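Local coordinates for protein cysteine protease-like virA (Shigella flexneri, PDB 3EB8) that acts as a secreted virulence effector that promotes bacterial entry into epithelial cells and spreading within and between them, although it is probably not a protease despite its name, at residues 53-58 with 76-81; 119-124 with 320-325; 231-236 with 336-341; 245-250 with 347-352. All coordinates share one frame; numbering follows the deposited sequence.

Interaction 1. Residues 53-58 with 76-81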
loop_
_atom_site.group_PDB
_atom_site.type_symbol
_atom_site.label_atom_id
_atom_site.label_comp_id
_atom_site.label_asym_id
_atom_site.label_seq_id
_atom_site.Cartn_x
_atom_site.Cartn_y
_atom_site.Cartn_z
ATOM N N GLY A 53 18.138 -10.905 -13.818
ATOM C CA GLY A 53 17.470 -11.551 -12.704
ATOM C C GLY A 53 18.370 -11.980 -11.554
ATOM O O GLY A 53 17.883 -12.525 -10.565
ATOM N N ILE A 54 19.676 -11.751 -11.680
ATOM C CA ILE A 54 20.611 -12.056 -10.598
ATOM C C ILE A 54 20.935 -10.814 -9.771
ATOM O O ILE A 54 21.310 -9.767 -10.317
ATOM C CB ILE A 54 21.935 -12.628 -11.124
ATOM C CG1 ILE A 54 21.685 -13.873 -11.981
ATOM C CG2 ILE A 54 22.859 -12.946 -9.970
ATOM C CD1 ILE A 54 22.923 -14.355 -12.729
ATOM N N CYS A 55 20.806 -10.941 -8.452
ATOM C CA CYS A 55 21.056 -9.828 -7.542
ATOM C C CYS A 55 22.493 -9.795 -7.026
ATOM O O CYS A 55 22.992 -10.775 -6.463
ATOM C CB CYS A 55 20.089 -9.870 -6.359
ATOM S SG CYS A 55 20.289 -8.493 -5.194
ATOM N N SER A 56 23.149 -8.658 -7.223
ATOM C CA SER A 56 24.475 -8.434 -6.666
ATOM C C SER A 56 24.408 -7.286 -5.666
ATOM O O SER A 56 23.583 -6.375 -5.797
ATOM C CB SER A 56 25.503 -8.124 -7.760
ATOM O OG SER A 56 25.551 -9.166 -8.713
ATOM N N VAL A 57 25.279 -7.342 -4.667
ATOM C CA VAL A 57 25.360 -6.306 -3.655
ATOM C C VAL A 57 26.693 -5.588 -3.748
ATOM O O VAL A 57 27.749 -6.212 -3.770
ATOM C CB VAL A 57 25.211 -6.896 -2.260
ATOM C CG1 VAL A 57 25.171 -5.778 -1.223
ATOM C CG2 VAL A 57 23.955 -7.773 -2.198
ATOM N N PHE A 58 26.638 -4.264 -3.811
ATOM C CA PHE A 58 27.847 -3.467 -3.889
ATOM C C PHE A 58 28.032 -2.650 -2.618
ATOM O O PHE A 58 27.119 -1.954 -2.158
ATOM C CB PHE A 58 27.800 -2.550 -5.101
ATOM C CG PHE A 58 27.887 -3.274 -6.405
ATOM C CD1 PHE A 58 26.769 -3.883 -6.953
ATOM C CD2 PHE A 58 29.088 -3.345 -7.091
ATOM C CE1 PHE A 58 26.845 -4.550 -8.154
ATOM C CE2 PHE A 58 29.176 -4.007 -8.297
ATOM C CZ PHE A 58 28.051 -4.612 -8.832
ATOM N N ASN A 76 16.303 -14.210 -2.051
ATOM C CA ASN A 76 14.925 -14.257 -1.580
ATOM C C ASN A 76 14.895 -13.943 -0.093
ATOM O O ASN A 76 13.954 -13.331 0.412
ATOM C CB ASN A 76 14.274 -15.610 -1.900
ATOM C CG ASN A 76 13.862 -15.721 -3.357
ATOM O OD1 ASN A 76 13.016 -14.963 -3.843
ATOM N ND2 ASN A 76 14.464 -16.670 -4.067
ATOM N N ASN A 77 15.953 -14.339 0.594
ATOM C CA ASN A 77 16.133 -13.952 1.978
ATOM C C ASN A 77 16.225 -12.421 2.074
ATOM O O ASN A 77 15.598 -11.782 2.928
ATOM C CB ASN A 77 17.406 -14.604 2.518
ATOM C CG ASN A 77 17.503 -14.537 4.023
ATOM O OD1 ASN A 77 18.167 -13.655 4.578
ATOM N ND2 ASN A 77 16.832 -15.466 4.698
ATOM N N LEU A 78 17.011 -11.829 1.177
ATOM C CA LEU A 78 17.162 -10.377 1.125
ATOM C C LEU A 78 15.827 -9.706 0.864
ATOM O O LEU A 78 15.483 -8.730 1.506
ATOM C CB LEU A 78 18.173 -9.975 0.049
ATOM C CG LEU A 78 18.477 -8.485 -0.115
ATOM C CD1 LEU A 78 19.832 -8.274 -0.769
ATOM C CD2 LEU A 78 17.417 -7.809 -0.930
ATOM N N LEU A 79 15.066 -10.231 -0.083
ATOM C CA LEU A 79 13.769 -9.650 -0.396
ATOM C C LEU A 79 12.819 -9.603 0.802
ATOM O O LEU A 79 12.056 -8.649 0.964
ATOM C CB LEU A 79 13.115 -10.409 -1.546
ATOM C CG LEU A 79 13.751 -10.151 -2.908
ATOM C CD1 LEU A 79 13.012 -10.903 -4.007
ATOM C CD2 LEU A 79 13.796 -8.658 -3.182
ATOM N N SER A 80 12.855 -10.642 1.631
ATOM C CA SER A 80 11.941 -10.714 2.757
ATOM C C SER A 80 12.317 -9.716 3.849
ATOM O O SER A 80 11.488 -9.359 4.676
ATOM C CB SER A 80 11.858 -12.142 3.318
ATOM O OG SER A 80 13.071 -12.520 3.942
ATOM N N SER A 81 13.549 -9.232 3.833
ATOM C CA SER A 81 13.977 -8.301 4.866
ATOM C C SER A 81 13.936 -6.831 4.433
ATOM O O SER A 81 14.198 -5.938 5.246
ATOM C CB SER A 81 15.372 -8.678 5.367
ATOM O OG SER A 81 16.339 -8.392 4.377
#

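Interaction 2. Residues 119-124 with 320-325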
loop_
_atom_site.group_PDB
_atom_site.type_symbol
_atom_site.label_atom_id
_atom_site.label_comp_id
_atom_site.label_asym_id
_atom_site.label_seq_id
_atom_site.Cartn_x
_atom_site.Cartn_y
_atom_site.Cartn_z
ATOM N N CYS A 119 5.658 -6.281 3.649
ATOM C CA CYS A 119 6.613 -6.721 2.631
ATOM C C CYS A 119 6.792 -5.704 1.499
ATOM O O CYS A 119 5.874 -4.940 1.192
ATOM C CB CYS A 119 6.259 -8.113 2.073
ATOM S SG CYS A 119 4.942 -8.151 0.854
ATOM N N CYS A 120 7.982 -5.680 0.905
ATOM C CA CYS A 120 8.244 -4.814 -0.237
ATOM C C CYS A 120 7.470 -5.363 -1.419
ATOM O O CYS A 120 6.966 -6.474 -1.347
ATOM C CB CYS A 120 9.739 -4.782 -0.564
ATOM S SG CYS A 120 10.442 -6.355 -1.195
ATOM N N THR A 121 7.371 -4.600 -2.496
ATOM C CA THR A 121 6.672 -5.072 -3.694
ATOM C C THR A 121 7.474 -4.691 -4.937
ATOM O O THR A 121 8.422 -3.910 -4.842
ATOM C CB THR A 121 5.275 -4.458 -3.782
ATOM O OG1 THR A 121 5.385 -3.039 -3.596
ATOM C CG2 THR A 121 4.354 -5.041 -2.695
ATOM N N SER A 122 7.098 -5.238 -6.092
ATOM C CA SER A 122 7.807 -4.974 -7.350
ATOM C C SER A 122 6.991 -4.098 -8.300
ATOM O O SER A 122 5.833 -4.396 -8.603
ATOM C CB SER A 122 8.176 -6.291 -8.044
ATOM O OG SER A 122 8.831 -6.064 -9.282
ATOM N N ILE A 123 7.602 -3.023 -8.776
ATOM C CA ILE A 123 6.912 -2.061 -9.612
ATOM C C ILE A 123 6.606 -2.655 -10.990
ATOM O O ILE A 123 7.476 -3.249 -11.620
ATOM C CB ILE A 123 7.758 -0.781 -9.766
ATOM C CG1 ILE A 123 7.884 -0.074 -8.421
ATOM C CG2 ILE A 123 7.182 0.156 -10.829
ATOM C CD1 ILE A 123 9.044 0.899 -8.357
ATOM N N ILE A 124 5.361 -2.501 -11.431
ATOM C CA ILE A 124 4.944 -2.836 -12.781
ATOM C C ILE A 124 5.195 -1.616 -13.656
ATOM O O ILE A 124 4.590 -0.566 -13.443
ATOM C CB ILE A 124 3.436 -3.176 -12.819
ATOM C CG1 ILE A 124 3.099 -4.250 -11.775
ATOM C CG2 ILE A 124 3.014 -3.614 -14.192
ATOM C CD1 ILE A 124 4.043 -5.434 -11.805
ATOM N N LYS A 320 -0.621 -8.769 -2.559
ATOM C CA LYS A 320 -0.541 -7.362 -2.230
ATOM C C LYS A 320 -0.404 -6.511 -3.496
ATOM O O LYS A 320 0.541 -6.656 -4.268
ATOM C CB LYS A 320 0.618 -7.096 -1.286
ATOM C CG LYS A 320 0.732 -5.661 -0.823
ATOM C CD LYS A 320 1.930 -5.556 0.080
ATOM C CE LYS A 320 2.171 -4.167 0.580
ATOM N NZ LYS A 320 3.185 -4.242 1.691
ATOM N N ILE A 321 -1.368 -5.632 -3.713
ATOM C CA ILE A 321 -1.290 -4.692 -4.807
ATOM C C ILE A 321 -1.258 -3.334 -4.168
ATOM O O ILE A 321 -2.220 -2.938 -3.523
ATOM C CB ILE A 321 -2.526 -4.785 -5.715
ATOM C CG1 ILE A 321 -2.684 -6.198 -6.258
ATOM C CG2 ILE A 321 -2.443 -3.787 -6.842
ATOM C CD1 ILE A 321 -3.877 -6.353 -7.152
ATOM N N GLU A 322 -0.147 -2.629 -4.318
ATOM C CA GLU A 322 -0.010 -1.316 -3.730
ATOM C C GLU A 322 0.043 -0.213 -4.787
ATOM O O GLU A 322 0.740 -0.338 -5.801
ATOM C CB GLU A 322 1.247 -1.266 -2.873
ATOM C CG GLU A 322 1.691 0.122 -2.465
ATOM C CD GLU A 322 2.908 0.068 -1.568
ATOM O OE1 GLU A 322 3.481 -1.027 -1.415
ATOM O OE2 GLU A 322 3.298 1.104 -1.000
ATOM N N THR A 323 -0.705 0.863 -4.548
ATOM C CA THR A 323 -0.615 2.053 -5.365
ATOM C C THR A 323 -0.215 3.233 -4.505
ATOM O O THR A 323 -0.806 3.469 -3.452
ATOM C CB THR A 323 -1.942 2.398 -6.001
ATOM O OG1 THR A 323 -2.538 1.208 -6.522
ATOM C CG2 THR A 323 -1.747 3.441 -7.116
ATOM N N SER A 324 0.790 3.972 -4.967
ATOM C CA SER A 324 1.246 5.179 -4.306
ATOM C C SER A 324 1.167 6.379 -5.259
ATOM O O SER A 324 1.381 6.241 -6.470
ATOM C CB SER A 324 2.685 5.004 -3.859
ATOM O OG SER A 324 3.504 4.905 -5.003
ATOM N N TYR A 325 0.902 7.550 -4.687
ATOM C CA TYR A 325 0.764 8.782 -5.429
ATOM C C TYR A 325 0.764 10.005 -4.508
ATOM O O TYR A 325 0.610 9.898 -3.280
ATOM C CB TYR A 325 -0.535 8.768 -6.217
ATOM C CG TYR A 325 -1.728 8.412 -5.383
ATOM C CD1 TYR A 325 -2.505 9.381 -4.791
ATOM C CD2 TYR A 325 -2.075 7.093 -5.183
ATOM C CE1 TYR A 325 -3.604 9.035 -4.031
ATOM C CE2 TYR A 325 -3.158 6.736 -4.424
ATOM C CZ TYR A 325 -3.924 7.697 -3.851
ATOM O OH TYR A 325 -5.018 7.313 -3.106
#

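Interaction 3. Residues 231-236 with 336-341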
loop_
_atom_site.group_PDB
_atom_site.type_symbol
_atom_site.label_atom_id
_atom_site.label_comp_id
_atom_site.label_asym_id
_atom_site.label_seq_id
_atom_site.Cartn_x
_atom_site.Cartn_y
_atom_site.Cartn_z
ATOM N N ALA A 231 -7.255 12.805 -0.388
ATOM C CA ALA A 231 -6.226 11.764 -0.320
ATOM C C ALA A 231 -6.744 10.487 0.353
ATOM O O ALA A 231 -6.556 9.374 -0.154
ATOM C CB ALA A 231 -5.013 12.273 0.412
ATOM N N LEU A 232 -7.386 10.660 1.506
ATOM C CA LEU A 232 -7.995 9.552 2.235
ATOM C C LEU A 232 -9.054 8.800 1.407
ATOM O O LEU A 232 -9.022 7.565 1.299
ATOM C CB LEU A 232 -8.629 10.074 3.519
ATOM C CG LEU A 232 -9.463 9.106 4.363
ATOM C CD1 LEU A 232 -8.639 7.889 4.814
ATOM C CD2 LEU A 232 -10.062 9.837 5.560
ATOM N N THR A 233 -9.995 9.543 0.822
ATOM C CA THR A 233 -11.098 8.905 0.098
ATOM C C THR A 233 -10.626 8.275 -1.201
ATOM O O THR A 233 -11.018 7.173 -1.541
ATOM C CB THR A 233 -12.297 9.868 -0.155
ATOM O OG1 THR A 233 -11.882 10.993 -0.941
ATOM C CG2 THR A 233 -12.863 10.364 1.170
ATOM N N SER A 234 -9.748 8.961 -1.912
ATOM C CA SER A 234 -9.271 8.436 -3.177
ATOM C C SER A 234 -8.635 7.062 -3.015
ATOM O O SER A 234 -8.647 6.261 -3.959
ATOM C CB SER A 234 -8.264 9.390 -3.805
ATOM O OG SER A 234 -7.023 9.339 -3.136
ATOM N N ALA A 235 -8.074 6.806 -1.832
ATOM C CA ALA A 235 -7.321 5.579 -1.570
ATOM C C ALA A 235 -8.188 4.328 -1.677
ATOM O O ALA A 235 -7.674 3.228 -1.847
ATOM C CB ALA A 235 -6.626 5.628 -0.193
ATOM N N PHE A 236 -9.502 4.511 -1.569
ATOM C CA PHE A 236 -10.443 3.395 -1.583
ATOM C C PHE A 236 -11.039 3.111 -2.980
ATOM O O PHE A 236 -11.731 2.116 -3.157
ATOM C CB PHE A 236 -11.569 3.612 -0.556
ATOM C CG PHE A 236 -11.113 3.560 0.879
ATOM C CD1 PHE A 236 -10.577 4.680 1.494
ATOM C CD2 PHE A 236 -11.228 2.385 1.618
ATOM C CE1 PHE A 236 -10.158 4.626 2.820
ATOM C CE2 PHE A 236 -10.808 2.329 2.944
ATOM C CZ PHE A 236 -10.276 3.450 3.546
ATOM N N GLU A 336 -14.226 14.556 -10.157
ATOM C CA GLU A 336 -13.478 15.463 -11.040
ATOM C C GLU A 336 -12.140 15.865 -10.411
ATOM O O GLU A 336 -11.099 15.742 -11.042
ATOM C CB GLU A 336 -14.287 16.724 -11.439
ATOM C CG GLU A 336 -13.462 17.712 -12.286
ATOM C CD GLU A 336 -14.261 18.859 -12.851
ATOM O OE1 GLU A 336 -13.650 19.885 -13.250
ATOM O OE2 GLU A 336 -15.499 18.731 -12.913
ATOM N N GLY A 337 -12.181 16.354 -9.175
ATOM C CA GLY A 337 -10.970 16.704 -8.444
ATOM C C GLY A 337 -9.936 15.577 -8.426
ATOM O O GLY A 337 -8.754 15.796 -8.707
ATOM N N LEU A 338 -10.397 14.367 -8.114
ATOM C CA LEU A 338 -9.535 13.188 -7.992
ATOM C C LEU A 338 -8.893 12.731 -9.330
ATOM O O LEU A 338 -7.677 12.628 -9.428
ATOM C CB LEU A 338 -10.294 12.029 -7.315
ATOM C CG LEU A 338 -10.776 12.248 -5.872
ATOM C CD1 LEU A 338 -11.202 10.952 -5.157
ATOM C CD2 LEU A 338 -9.699 12.953 -5.084
ATOM N N ARG A 339 -9.694 12.472 -10.359
ATOM C CA ARG A 339 -9.134 12.023 -11.625
ATOM C C ARG A 339 -8.167 13.057 -12.228
ATOM O O ARG A 339 -7.217 12.690 -12.911
ATOM C CB ARG A 339 -10.243 11.692 -12.613
ATOM C CG ARG A 339 -11.144 12.880 -12.934
ATOM C CD ARG A 339 -12.326 12.500 -13.788
ATOM N NE ARG A 339 -12.811 13.668 -14.505
ATOM C CZ ARG A 339 -14.029 14.184 -14.374
ATOM N NH1 ARG A 339 -14.909 13.615 -13.563
ATOM N NH2 ARG A 339 -14.369 15.263 -15.069
ATOM N N ASN A 340 -8.409 14.343 -11.983
ATOM C CA ASN A 340 -7.486 15.383 -12.442
ATOM C C ASN A 340 -6.228 15.492 -11.567
ATOM O O ASN A 340 -5.140 15.678 -12.081
ATOM C CB ASN A 340 -8.186 16.737 -12.566
ATOM C CG ASN A 340 -8.944 16.889 -13.880
ATOM O OD1 ASN A 340 -8.352 17.143 -14.941
ATOM N ND2 ASN A 340 -10.262 16.776 -13.810
ATOM N N ALA A 341 -6.382 15.339 -10.255
ATOM C CA ALA A 341 -5.238 15.384 -9.333
ATOM C C ALA A 341 -4.369 14.113 -9.370
ATOM O O ALA A 341 -3.155 14.190 -9.197
ATOM C CB ALA A 341 -5.696 15.686 -7.913
#

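Interaction 4. Residues 245-250 with 347-352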
loop_
_atom_site.group_PDB
_atom_site.type_symbol
_atom_site.label_atom_id
_atom_site.label_comp_id
_atom_site.label_asym_id
_atom_site.label_seq_id
_atom_site.Cartn_x
_atom_site.Cartn_y
_atom_site.Cartn_z
ATOM N N SER A 245 -2.069 -1.373 -19.579
ATOM C CA SER A 245 -2.162 -2.709 -20.145
ATOM C C SER A 245 -1.204 -3.644 -19.414
ATOM O O SER A 245 -1.509 -4.824 -19.221
ATOM C CB SER A 245 -1.808 -2.661 -21.628
ATOM O OG SER A 245 -2.373 -1.513 -22.224
ATOM N N SER A 246 -0.053 -3.106 -19.003
ATOM C CA SER A 246 0.981 -3.891 -18.326
ATOM C C SER A 246 0.504 -4.394 -16.976
ATOM O O SER A 246 0.753 -5.540 -16.612
ATOM C CB SER A 246 2.261 -3.078 -18.157
ATOM O OG SER A 246 2.637 -2.494 -19.384
ATOM N N VAL A 247 -0.178 -3.531 -16.232
ATOM C CA VAL A 247 -0.768 -3.934 -14.961
ATOM C C VAL A 247 -1.881 -4.950 -15.209
ATOM O O VAL A 247 -1.981 -5.973 -14.520
ATOM C CB VAL A 247 -1.351 -2.720 -14.201
ATOM C CG1 VAL A 247 -2.269 -3.171 -13.077
ATOM C CG2 VAL A 247 -0.232 -1.849 -13.645
ATOM N N GLU A 248 -2.715 -4.667 -16.202
ATOM C CA GLU A 248 -3.735 -5.619 -16.597
ATOM C C GLU A 248 -3.131 -7.000 -16.843
ATOM O O GLU A 248 -3.690 -8.007 -16.423
ATOM C CB GLU A 248 -4.457 -5.133 -17.856
ATOM C CG GLU A 248 -5.499 -4.066 -17.572
ATOM C CD GLU A 248 -6.318 -3.696 -18.800
ATOM O OE1 GLU A 248 -5.866 -3.973 -19.938
ATOM O OE2 GLU A 248 -7.414 -3.119 -18.623
ATOM N N HIS A 249 -1.987 -7.033 -17.519
ATOM C CA HIS A 249 -1.388 -8.288 -17.910
ATOM C C HIS A 249 -0.883 -9.023 -16.668
ATOM O O HIS A 249 -1.228 -10.186 -16.439
ATOM C CB HIS A 249 -0.282 -8.054 -18.944
ATOM C CG HIS A 249 0.222 -9.307 -19.579
ATOM N ND1 HIS A 249 1.489 -9.801 -19.349
ATOM C CD2 HIS A 249 -0.369 -10.171 -20.440
ATOM C CE1 HIS A 249 1.657 -10.914 -20.043
ATOM N NE2 HIS A 249 0.545 -11.160 -20.712
ATOM N N ILE A 250 -0.094 -8.345 -15.850
ATOM C CA ILE A 250 0.387 -8.976 -14.635
ATOM C C ILE A 250 -0.801 -9.454 -13.798
ATOM O O ILE A 250 -0.815 -10.567 -13.286
ATOM C CB ILE A 250 1.255 -8.029 -13.778
ATOM C CG1 ILE A 250 2.301 -7.330 -14.645
ATOM C CG2 ILE A 250 1.919 -8.803 -12.654
ATOM C CD1 ILE A 250 2.962 -8.246 -15.656
ATOM N N ARG A 347 0.377 7.551 -10.731
ATOM C CA ARG A 347 0.257 6.482 -9.741
ATOM C C ARG A 347 1.297 5.427 -10.027
ATOM O O ARG A 347 1.486 5.036 -11.174
ATOM C CB ARG A 347 -1.116 5.811 -9.760
ATOM C CG ARG A 347 -2.294 6.715 -9.624
ATOM C CD ARG A 347 -3.536 5.939 -9.901
ATOM N NE ARG A 347 -4.521 6.797 -10.516
ATOM C CZ ARG A 347 -5.558 6.366 -11.219
ATOM N NH1 ARG A 347 -5.764 5.066 -11.391
ATOM N NH2 ARG A 347 -6.396 7.245 -11.747
ATOM N N GLN A 348 1.980 4.974 -8.988
ATOM C CA GLN A 348 2.863 3.833 -9.138
ATOM C C GLN A 348 2.249 2.586 -8.519
ATOM O O GLN A 348 1.766 2.597 -7.376
ATOM C CB GLN A 348 4.218 4.105 -8.526
ATOM C CG GLN A 348 5.229 3.041 -8.841
ATOM C CD GLN A 348 6.570 3.380 -8.246
ATOM O OE1 GLN A 348 6.780 3.218 -7.037
ATOM N NE2 GLN A 348 7.491 3.876 -9.087
ATOM N N VAL A 349 2.278 1.517 -9.294
ATOM C CA VAL A 349 1.619 0.277 -8.927
ATOM C C VAL A 349 2.660 -0.813 -8.766
ATOM O O VAL A 349 3.592 -0.920 -9.575
ATOM C CB VAL A 349 0.555 -0.102 -9.984
ATOM C CG1 VAL A 349 0.013 -1.500 -9.748
ATOM C CG2 VAL A 349 -0.570 0.921 -9.960
ATOM N N SER A 350 2.523 -1.596 -7.698
ATOM C CA SER A 350 3.473 -2.665 -7.404
ATOM C C SER A 350 2.737 -3.888 -6.873
ATOM O O SER A 350 1.646 -3.756 -6.340
ATOM C CB SER A 350 4.488 -2.193 -6.381
ATOM O OG SER A 350 3.828 -1.848 -5.176
ATOM N N PHE A 351 3.346 -5.066 -7.015
ATOM C CA PHE A 351 2.730 -6.332 -6.630
ATOM C C PHE A 351 3.629 -7.171 -5.737
ATOM O O PHE A 351 4.842 -7.121 -5.845
ATOM C CB PHE A 351 2.441 -7.185 -7.861
ATOM C CG PHE A 351 1.177 -6.842 -8.560
ATOM C CD1 PHE A 351 1.021 -5.608 -9.175
ATOM C CD2 PHE A 351 0.146 -7.768 -8.641
ATOM C CE1 PHE A 351 -0.141 -5.293 -9.835
ATOM C CE2 PHE A 351 -1.025 -7.463 -9.315
ATOM C CZ PHE A 351 -1.172 -6.225 -9.914
ATOM N N ALA A 352 3.017 -7.983 -4.891
ATOM C CA ALA A 352 3.723 -9.081 -4.269
ATOM C C ALA A 352 2.749 -10.204 -3.946
ATOM O O ALA A 352 1.563 -9.977 -3.704
ATOM C CB ALA A 352 4.479 -8.624 -2.992
#

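Interaction 1. Residues 53-58 with 76-81
Leu78 carries the apolar contact from the helix side, and a single methyl, CD1, does the touching. It stands 4.5 Å from SG of Cys55 and 4.4 Å from CG2 of Val57; Cys55 and Val57, two apart on strand 54-61, project from the same face. SG of Cys55, anti to the backbone N (chi1 -178°), is turned toward the helix. Leu78 does the same from its side, with CG trans to its own N (chi1 -179°), so the side chain bridges a CA-CA separation of 9.5 Å between Cys55 and Leu78. The contact is loose: the two segments bury only 73 Å² together. Leu70 also touches Leu78, while Ile46 and Leu48 of strand 44-51 also touch Val57.

No hydrogen bond crosses between the two segments. Within 76-81, OG of Ser80 bonds to O of Asn77 at 2.8 Å, and OG of Ser81 bonds to O of Leu78 at 3.0 Å. The carbonyl of Leu78 also accepts the backbone N of Ser81, both donors arriving from the same face of its plane, which ties down the backbone next to the contacting side chain. On the strand, Cys55 pairs with Leu70 and Val57 with Thr68 through the backbone.

The result is a helix packed on one face of an antiparallel five-stranded sheet, with helix 72-81 following soon after edge strand 66-69.

Interaction 2. Residues 119-124 with 320-325
The flat peptide group of Cys119 receives the ammonium of Lys320 in its carbonyl plane: NZ bonds to O at 2.8 Å, on a lone pair, with a C=O...N angle of 145°. The other flat group, the carboxylate of Glu322, brings OE1 to 3.5 Å from OG1 of Thr121, while its OE2 bonds to OG of Ser303. The hydroxyl of Thr121 probably bonds to OG of Ser350.

Along the methylene chain the contact is apolar. Lys320 is fully extended, with CG anti to the backbone N (chi1 -177°), and this reach carries its chain across to segment 119-124. On the way CD passes 3.7 Å from the methyl CG2 of Thr121 and 4.1 Å from SG of Cys119, so the lysine chain runs past both residues, crossing Thr121 at about a right angle. Glu322 extends similarly from the same face of strand 320-325. Strand 348-356 lies between strands 121-123 and 315-327 in the mixed sheet, so both long side chains reach over it.

The same NZ also bonds to O of Ala116 and weakly to O of Ile117. These carbonyls belong to the last turn of helix 110-118, and the negative end of the helix would probably help to stabilise the charge. A buried ammonium gathered by main-chain oxygens thus links the helix end to the sheet, with the methylene chain shielded by Thr121 and Cys119.

Interaction 3. Residues 231-236 with 336-341
Ser234 and Leu338 mark the closest approach of the two backbones, with CA atoms 6.8 Å apart. Segment 336-341 is helical throughout and keeps regular i to i+4 bonding, N of Ala341 to O of Gly337 and N of Asn340 to O of Glu336. In the other segment residues 231-234 are helical, and N of Phe236 bonds to O of Thr233 at 3.1 Å.

The side-chain contact rests on Leu338, whose CG stands anti to its carbonyl carbon, beside the backbone N (chi1 -63°). From there CD1 presses on Ser234, 3.6 Å from its CB and 3.7 Å from its CA, while CD2 lies 4.0 Å from the same CB. The leucine fork therefore meets the carbon part of the serine. The hydroxyl of Ser234 is bonded to OH of Tyr325, on strand 315-327. Thr233 adds a marginal touch, OG1 to CD1 of Leu338 at 4.3 Å; that hydroxyl bonds to O of Ile229, one turn back.

Away from the contact, ND2 of Asn340 bonds to O of Glu336, which is gripped by Asn340 N from the opposite face of its plane.

Phe137 also touches Leu338, and Trp141 and Ile144 of helix 140-149 touch Thr233. Leu338 thus packs helix to helix against the carbon atoms of Ser234, joining helix 226-234 of the tubulin-binding region 182-273 to helix 335-341.

Interaction 4. Residues 245-250 with 347-352
Val247 touches two residues of the strand, one with each methyl. CG2 lies 3.9 Å from CG1 of Val349 and 4.1 Å from its CB, the two valines crossing at about a right angle. The other methyl, CG1, comes to the edge of the Phe351 ring, near its plane, 4.4 Å from CE1. That split follows from the rotation of Val247: CG1 is trans to the backbone N (chi1 165°), and CG2 then sits beside the backbone N, anti to the carbonyl carbon. Val349 and Phe351, two residues apart on the strand, face the helix together, whereas Ser350 between them points away. Ile250, one turn on from Val247, has CB directed at the strand but an end that leads off from it. No hydrogen bond crosses the contact.

The next shell fixes both sides. Ile124 touches Val247 as well as Phe351, and Tyr251 and Ile254 of the same helix add to the surroundings of the ring, as do Asn319 and Ile321 of strand 315-327. At the start of the helix, N of Val247 bonds to OG of Ser244, and OG of Ser246 bonds to OD2 of Asp128. The guanidinium of Arg347 is held by O of Leu240 through NH1 and by O of Ile342 through NH2.

Strand 348-356 is itself gripped by two neighbours through backbone hydrogen bonds: Val349 and Phe351 pair with Ile124 and Ser122, and Gln348 and Ser350 with Ser324 and Glu322. The start of helix 245-265 thus packs on one face of the mixed sheet, against a strand that lies between 121-123 and 315-327.

Interactions 2 and 4 form one unit: their centres are 8 Å apart, and they share the mixed sheet to which strand 348-356 belongs, with Lys320 O and Ala352 N 2.9 Å apart in a probable hydrogen bond. Interaction 3, about 18 Å from interaction 2 between centres, is tied to it where Tyr325 OH meets Ser234 OG at 2.9 Å. Interaction 1 belongs to the separate five-stranded sheet, yet helix 72-81 reaches interaction 2 through packing of Leu79 O on Cys120 SG, 3.5 Å. Interactions 1 and 3 lie about 35 Å apart between centres, on opposite sides of the chain's centre. Segments 231-236 and 245-250 both belong to the tubulin-binding region.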